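Local coordinates for protein 6-phosphogluconate dehydrogenase (PDB 5U5G) that probably catalyses an NADP-dependent reduction in fosfomycin biosynthesis and binds NADP+ together with (2-oxopropyl)phosphonic acid, at residues L84-T98 with A110-V123. Sequence-based numbering, arbitrary orientation.
With NAP (NADP nicotinamide-adenine-dinucleotide phosphate), chain E.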
loop_
_atom_site.group_PDB
_atom_site.type_symbol
_atom_site.label_atom_id
_atom_site.label_comp_id
_atom_site.label_asym_id
_atom_site.label_seq_id
_atom_site.Cartn_x
_atom_site.Cartn_y
_atom_site.Cartn_z
ATOM N N LEU A 84 14.905 -22.053 28.175
ATOM C CA LEU A 84 13.989 -22.606 29.174
ATOM C C LEU A 84 14.745 -23.210 30.349
ATOM O O LEU A 84 14.257 -23.180 31.482
ATOM C CB LEU A 84 13.059 -23.645 28.534
ATOM C CG LEU A 84 12.013 -23.083 27.560
ATOM C CD1 LEU A 84 11.512 -24.150 26.612
ATOM C CD2 LEU A 84 10.831 -22.441 28.284
ATOM N N ALA A 85 15.949 -23.729 30.110
ATOM C CA ALA A 85 16.756 -24.293 31.184
ATOM C C ALA A 85 17.416 -23.228 32.057
ATOM O O ALA A 85 17.762 -23.520 33.205
ATOM C CB ALA A 85 17.823 -25.221 30.593
ATOM N N CYS A 86 17.591 -22.006 31.554
ATOM C CA CYS A 86 18.346 -20.976 32.259
ATOM C C CYS A 86 17.491 -19.867 32.850
ATOM O O CYS A 86 18.020 -19.027 33.589
ATOM C CB CYS A 86 19.384 -20.336 31.322
ATOM S SG CYS A 86 20.554 -21.480 30.605
ATOM N N LEU A 87 16.203 -19.822 32.542
ATOM C CA LEU A 87 15.365 -18.747 33.041
ATOM C C LEU A 87 15.136 -18.879 34.539
ATOM O O LEU A 87 15.055 -19.978 35.083
ATOM C CB LEU A 87 14.026 -18.755 32.321
ATOM C CG LEU A 87 13.787 -17.790 31.169
ATOM C CD1 LEU A 87 14.984 -17.677 30.217
ATOM C CD2 LEU A 87 12.606 -18.373 30.483
ATOM N N GLU A 88 15.024 -17.735 35.202
ATOM C CA GLU A 88 14.603 -17.676 36.591
ATOM C C GLU A 88 13.130 -17.299 36.664
ATOM O O GLU A 88 12.558 -16.742 35.722
ATOM C CB GLU A 88 15.439 -16.665 37.376
ATOM C CG GLU A 88 16.837 -17.168 37.736
ATOM C CD GLU A 88 17.766 -16.031 38.132
ATOM O OE1 GLU A 88 18.787 -16.283 38.809
ATOM O OE2 GLU A 88 17.455 -14.885 37.765
ATOM N N VAL A 89 12.520 -17.606 37.809
ATOM C CA VAL A 89 11.171 -17.132 38.075
ATOM C C VAL A 89 11.149 -15.616 37.969
ATOM O O VAL A 89 11.996 -14.935 38.551
ATOM C CB VAL A 89 10.707 -17.612 39.461
ATOM C CG1 VAL A 89 9.337 -17.043 39.789
ATOM C CG2 VAL A 89 10.704 -19.134 39.517
ATOM N N GLY A 90 10.181 -15.079 37.220
ATOM C CA GLY A 90 10.062 -13.650 37.034
ATOM C C GLY A 90 10.794 -13.084 35.832
ATOM O O GLY A 90 10.659 -11.880 35.554
ATOM N N ASP A 91 11.568 -13.899 35.115
ATOM C CA ASP A 91 12.219 -13.441 33.893
ATOM C C ASP A 91 11.189 -13.222 32.785
ATOM O O ASP A 91 10.109 -13.819 32.777
ATOM C CB ASP A 91 13.276 -14.449 33.423
ATOM C CG ASP A 91 14.549 -14.410 34.268
ATOM O OD1 ASP A 91 14.635 -13.571 35.195
ATOM O OD2 ASP A 91 15.478 -15.198 33.987
ATOM N N ILE A 92 11.540 -12.349 31.842
ATOM C CA ILE A 92 10.700 -12.052 30.687
ATOM C C ILE A 92 11.549 -12.168 29.423
ATOM O O ILE A 92 12.655 -11.618 29.364
ATOM C CB ILE A 92 10.069 -10.648 30.788
ATOM C CG1 ILE A 92 9.216 -10.534 32.055
ATOM C CG2 ILE A 92 9.234 -10.337 29.538
ATOM C CD1 ILE A 92 8.802 -9.108 32.403
ATOM N N VAL A 93 11.047 -12.898 28.423
ATOM C CA VAL A 93 11.654 -12.928 27.094
ATOM C C VAL A 93 10.686 -12.285 26.106
ATOM O O VAL A 93 9.507 -12.662 26.033
ATOM C CB VAL A 93 12.034 -14.357 26.664
ATOM C CG1 VAL A 93 12.372 -14.398 25.187
ATOM C CG2 VAL A 93 13.222 -14.863 27.486
ATOM N N VAL A 94 11.179 -11.304 25.366
ATOM C CA VAL A 94 10.403 -10.593 24.355
ATOM C C VAL A 94 10.880 -11.109 23.001
ATOM O O VAL A 94 11.985 -10.786 22.560
ATOM C CB VAL A 94 10.571 -9.076 24.487
ATOM C CG1 VAL A 94 9.828 -8.328 23.373
ATOM C CG2 VAL A 94 10.117 -8.623 25.873
ATOM N N ASP A 95 10.070 -11.943 22.349
ATOM C CA ASP A 95 10.488 -12.592 21.105
ATOM C C ASP A 95 9.986 -11.739 19.945
ATOM O O ASP A 95 8.779 -11.650 19.703
ATOM C CB ASP A 95 9.967 -14.029 21.027
ATOM C CG ASP A 95 10.639 -14.856 19.913
ATOM O OD1 ASP A 95 11.091 -14.269 18.906
ATOM O OD2 ASP A 95 10.702 -16.106 20.043
ATOM N N LEU A 96 10.920 -11.112 19.234
ATOM C CA LEU A 96 10.614 -10.228 18.123
ATOM C C LEU A 96 10.583 -10.948 16.788
ATOM O O LEU A 96 10.436 -10.288 15.751
ATOM C CB LEU A 96 11.634 -9.097 18.057
ATOM C CG LEU A 96 11.891 -8.343 19.355
ATOM C CD1 LEU A 96 13.247 -7.672 19.262
ATOM C CD2 LEU A 96 10.788 -7.318 19.593
ATOM N N SER A 97 10.717 -12.271 16.788
ATOM C CA SER A 97 10.748 -13.042 15.554
ATOM C C SER A 97 9.339 -13.241 15.013
ATOM O O SER A 97 8.342 -13.145 15.735
ATOM C CB SER A 97 11.407 -14.409 15.783
ATOM O OG SER A 97 12.590 -14.273 16.568
ATOM N N THR A 98 9.262 -13.544 13.726
ATOM C CA THR A 98 8.015 -13.991 13.128
ATOM C C THR A 98 8.057 -15.511 13.068
ATOM O O THR A 98 8.904 -16.085 12.379
ATOM C CB THR A 98 7.796 -13.377 11.748
ATOM O OG1 THR A 98 7.853 -11.948 11.865
ATOM C CG2 THR A 98 6.426 -13.777 11.227
ATOM N N ALA A 110 5.113 -23.059 27.928
ATOM C CA ALA A 110 6.347 -23.562 28.530
ATOM C C ALA A 110 6.942 -22.543 29.492
ATOM O O ALA A 110 7.433 -22.906 30.571
ATOM C CB ALA A 110 7.358 -23.945 27.447
ATOM N N PHE A 111 6.897 -21.257 29.131
ATOM C CA PHE A 111 7.407 -20.229 30.037
ATOM C C PHE A 111 6.591 -20.177 31.320
ATOM O O PHE A 111 7.156 -20.080 32.417
ATOM C CB PHE A 111 7.405 -18.856 29.359
ATOM C CG PHE A 111 8.668 -18.553 28.585
ATOM C CD1 PHE A 111 9.002 -19.289 27.454
ATOM C CD2 PHE A 111 9.494 -17.498 28.965
ATOM C CE1 PHE A 111 10.164 -19.002 26.724
ATOM C CE2 PHE A 111 10.652 -17.197 28.235
ATOM C CZ PHE A 111 10.996 -17.958 27.125
ATOM N N ALA A 112 5.256 -20.231 31.199
ATOM C CA ALA A 112 4.394 -20.130 32.373
ATOM C C ALA A 112 4.691 -21.243 33.373
ATOM O O ALA A 112 4.719 -21.003 34.586
ATOM C CB ALA A 112 2.925 -20.156 31.948
ATOM N N GLN A 113 4.942 -22.461 32.878
ATOM C CA GLN A 113 5.318 -23.570 33.748
ATOM C C GLN A 113 6.534 -23.231 34.606
ATOM O O GLN A 113 6.585 -23.603 35.783
ATOM C CB GLN A 113 5.605 -24.820 32.920
ATOM C CG GLN A 113 4.394 -25.503 32.325
ATOM C CD GLN A 113 4.796 -26.575 31.327
ATOM O OE1 GLN A 113 4.258 -26.647 30.214
ATOM N NE2 GLN A 113 5.771 -27.406 31.711
ATOM N N GLN A 114 7.528 -22.549 34.034
ATOM C CA GLN A 114 8.732 -22.156 34.767
ATOM C C GLN A 114 8.526 -20.925 35.649
ATOM O O GLN A 114 9.492 -20.457 36.266
ATOM C CB GLN A 114 9.892 -21.865 33.800
ATOM C CG GLN A 114 10.264 -22.965 32.817
ATOM C CD GLN A 114 10.910 -24.165 33.483
ATOM O OE1 GLN A 114 12.136 -24.268 33.558
ATOM N NE2 GLN A 114 10.082 -25.089 33.964
ATOM N N GLY A 115 7.317 -20.372 35.713
ATOM C CA GLY A 115 7.135 -19.115 36.412
ATOM C C GLY A 115 7.749 -17.913 35.725
ATOM O O GLY A 115 8.008 -16.901 36.380
ATOM N N ALA A 116 7.998 -17.994 34.422
ATOM C CA ALA A 116 8.513 -16.886 33.630
ATOM C C ALA A 116 7.441 -16.433 32.642
ATOM O O ALA A 116 6.345 -16.995 32.588
ATOM C CB ALA A 116 9.808 -17.291 32.916
ATOM N N ASP A 117 7.757 -15.401 31.856
ATOM C CA ASP A 117 6.808 -14.838 30.903
ATOM C C ASP A 117 7.401 -14.755 29.505
ATOM O O ASP A 117 8.446 -14.126 29.303
ATOM C CB ASP A 117 6.346 -13.445 31.317
ATOM C CG ASP A 117 5.123 -13.487 32.207
ATOM O OD1 ASP A 117 3.994 -13.600 31.666
ATOM O OD2 ASP A 117 5.301 -13.414 33.437
ATOM N N TYR A 118 6.717 -15.371 28.547
ATOM C CA TYR A 118 6.966 -15.142 27.129
ATOM C C TYR A 118 6.132 -13.949 26.674
ATOM O O TYR A 118 4.925 -13.901 26.933
ATOM C CB TYR A 118 6.605 -16.398 26.329
ATOM C CG TYR A 118 6.979 -16.383 24.852
ATOM C CD1 TYR A 118 8.310 -16.490 24.450
ATOM C CD2 TYR A 118 5.995 -16.318 23.862
ATOM C CE1 TYR A 118 8.657 -16.506 23.103
ATOM C CE2 TYR A 118 6.327 -16.327 22.512
ATOM C CZ TYR A 118 7.662 -16.419 22.141
ATOM O OH TYR A 118 7.996 -16.431 20.805
ATOM N N ILE A 119 6.775 -12.972 26.036
ATOM C CA ILE A 119 6.076 -11.880 25.361
ATOM C C ILE A 119 6.285 -12.064 23.863
ATOM O O ILE A 119 7.418 -11.997 23.364
ATOM C CB ILE A 119 6.552 -10.500 25.830
ATOM C CG1 ILE A 119 6.197 -10.274 27.310
ATOM C CG2 ILE A 119 5.926 -9.397 24.977
ATOM C CD1 ILE A 119 4.698 -10.291 27.612
ATOM N N GLU A 120 5.190 -12.329 23.160
ATOM C CA GLU A 120 5.169 -12.554 21.720
ATOM C C GLU A 120 5.048 -11.191 21.042
ATOM O O GLU A 120 4.004 -10.546 21.130
ATOM C CB GLU A 120 4.000 -13.489 21.402
ATOM C CG GLU A 120 3.559 -13.648 19.964
ATOM C CD GLU A 120 2.226 -14.412 19.859
ATOM O OE1 GLU A 120 1.830 -15.098 20.832
ATOM O OE2 GLU A 120 1.562 -14.309 18.812
ATOM N N CYS A 121 6.125 -10.724 20.394
ATOM C CA CYS A 121 6.219 -9.323 19.959
ATOM C C CYS A 121 6.776 -9.197 18.539
ATOM O O CYS A 121 7.837 -8.595 18.322
ATOM C CB CYS A 121 7.074 -8.530 20.954
ATOM S SG CYS A 121 7.006 -6.724 20.782
ATOM N N PRO A 122 6.076 -9.731 17.530
ATOM C CA PRO A 122 6.520 -9.498 16.148
ATOM C C PRO A 122 6.438 -8.012 15.821
ATOM O O PRO A 122 5.661 -7.268 16.427
ATOM C CB PRO A 122 5.545 -10.329 15.302
ATOM C CG PRO A 122 4.309 -10.500 16.175
ATOM C CD PRO A 122 4.853 -10.566 17.590
ATOM N N VAL A 123 7.281 -7.570 14.884
ATOM C CA VAL A 123 7.417 -6.149 14.581
ATOM C C VAL A 123 7.341 -5.916 13.078
ATOM O O VAL A 123 7.490 -6.835 12.272
ATOM C CB VAL A 123 8.732 -5.566 15.138
ATOM C CG1 VAL A 123 8.752 -5.644 16.667
ATOM C CG2 VAL A 123 9.930 -6.294 14.531
HETATM P PA NAP E . 18.697 -12.541 9.249
HETATM O O1A NAP E . 18.719 -13.663 8.278
HETATM O O2A NAP E . 19.301 -11.202 8.902
HETATM O O5B NAP E . 19.352 -13.036 10.692
HETATM C C5B NAP E . 18.726 -14.246 11.044
HETATM C C4B NAP E . 19.093 -14.517 12.519
HETATM O O4B NAP E . 18.625 -15.797 12.944
HETATM C C3B NAP E . 20.654 -14.453 12.688
HETATM O O3B NAP E . 20.952 -13.957 13.957
HETATM C C2B NAP E . 21.002 -15.954 12.659
HETATM O O2B NAP E . 22.107 -16.300 13.341
HETATM C C1B NAP E . 19.747 -16.494 13.454
HETATM N N9A NAP E . 19.615 -17.915 13.200
HETATM C C8A NAP E . 19.044 -18.574 12.091
HETATM N N7A NAP E . 19.128 -19.929 12.179
HETATM C C5A NAP E . 19.792 -20.140 13.396
HETATM C C6A NAP E . 20.193 -21.309 14.065
HETATM N N6A NAP E . 19.935 -22.549 13.534
HETATM N N1A NAP E . 20.845 -21.256 15.254
HETATM C C2A NAP E . 21.080 -20.000 15.747
HETATM N N3A NAP E . 20.758 -18.803 15.236
HETATM C C4A NAP E . 20.103 -18.899 14.038
HETATM O O3 NAP E . 17.070 -12.426 9.437
HETATM P PN NAP E . 16.539 -10.964 9.816
HETATM O O1N NAP E . 17.265 -10.348 10.947
HETATM O O2N NAP E . 16.041 -10.180 8.622
HETATM O O5D NAP E . 14.994 -11.355 10.527
HETATM C C5D NAP E . 15.119 -11.803 11.802
HETATM C C4D NAP E . 13.712 -11.907 12.362
HETATM O O4D NAP E . 13.062 -10.611 12.305
HETATM C C3D NAP E . 12.857 -12.883 11.449
HETATM O O3D NAP E . 11.988 -13.612 12.270
HETATM C C2D NAP E . 12.091 -11.932 10.555
HETATM O O2D NAP E . 10.845 -12.433 10.145
HETATM C C1D NAP E . 11.863 -10.749 11.552
HETATM N N1N NAP E . 11.643 -9.500 10.851
HETATM C C2N NAP E . 12.580 -8.990 9.914
HETATM C C3N NAP E . 12.345 -7.756 9.345
HETATM C C7N NAP E . 13.305 -7.182 8.398
HETATM O O7N NAP E . 13.159 -6.065 7.899
HETATM N N7N NAP E . 14.455 -7.882 8.078
HETATM C C4N NAP E . 11.147 -6.921 9.714
HETATM C C5N NAP E . 10.244 -7.559 10.674
HETATM C C6N NAP E . 10.490 -8.769 11.177
HETATM P P2B NAP E . 23.687 -16.143 12.398
HETATM O O1X NAP E . 23.824 -14.653 12.439
HETATM O O2X NAP E . 24.660 -16.951 13.262
HETATM O O3X NAP E . 23.258 -16.764 11.091
HETATM O O HOH W 1 7.858 -13.015 34.699
HETATM O O HOH W 2 7.036 -14.183 19.300
HETATM O O HOH W 3 8.766 -10.019 13.617
#
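Extended first torsions in Asp-95 (chi1 -167°) and Tyr-118 (chi1 -172°) turn both CG atoms away from the backbone N, and the carboxylate and the phenol meet over one face of the sheet. Tyr-118 OH donates to Asp-95 OD2 at 2.8 Å, approaching from above the carboxylate plane, which stands 81° from the ring. OD2 is also hydrogen-bonded to Tyr-76 OH, on helix 69-77. The other oxygen, OD1, takes both Ser-97 N, closing an Asx turn, and Ser-97 OG, so the buried carboxylate is gripped from several directions as the chain leaves the strand. On the same face, Val-93 reaches the Phe-111 ring, with CB 3.5 Å from CE2 and CG2 at the ring's edge, while CB of Tyr-118 lies over one ring face. Leu-84 CD2 approaches Phe-111 CD1 (3.7 Å). Strands 92-95 and 117-120, joined by helix 101-113, form a right-handed beta-alpha-beta crossover of the Rossmann-type NADP-binding domain. Their parallel ladder runs from Asp-117 N to Asp-91 O through the short Ile-119 N to Val-93 O bond (2.7 Å) to Cys-121 N on Asp-95 O. On the opposite face of the sheet, Ile-92 CG2 lies beside Ile-119 CG1 at 3.8 Å, and helix 143-156 packs against both residues. At the C-terminal ends, one water bridges Leu-96 O, Thr-98 OG1 and Val-123 N, and Thr-98 N donates to ribose O3D of NADP at 3.1 Å.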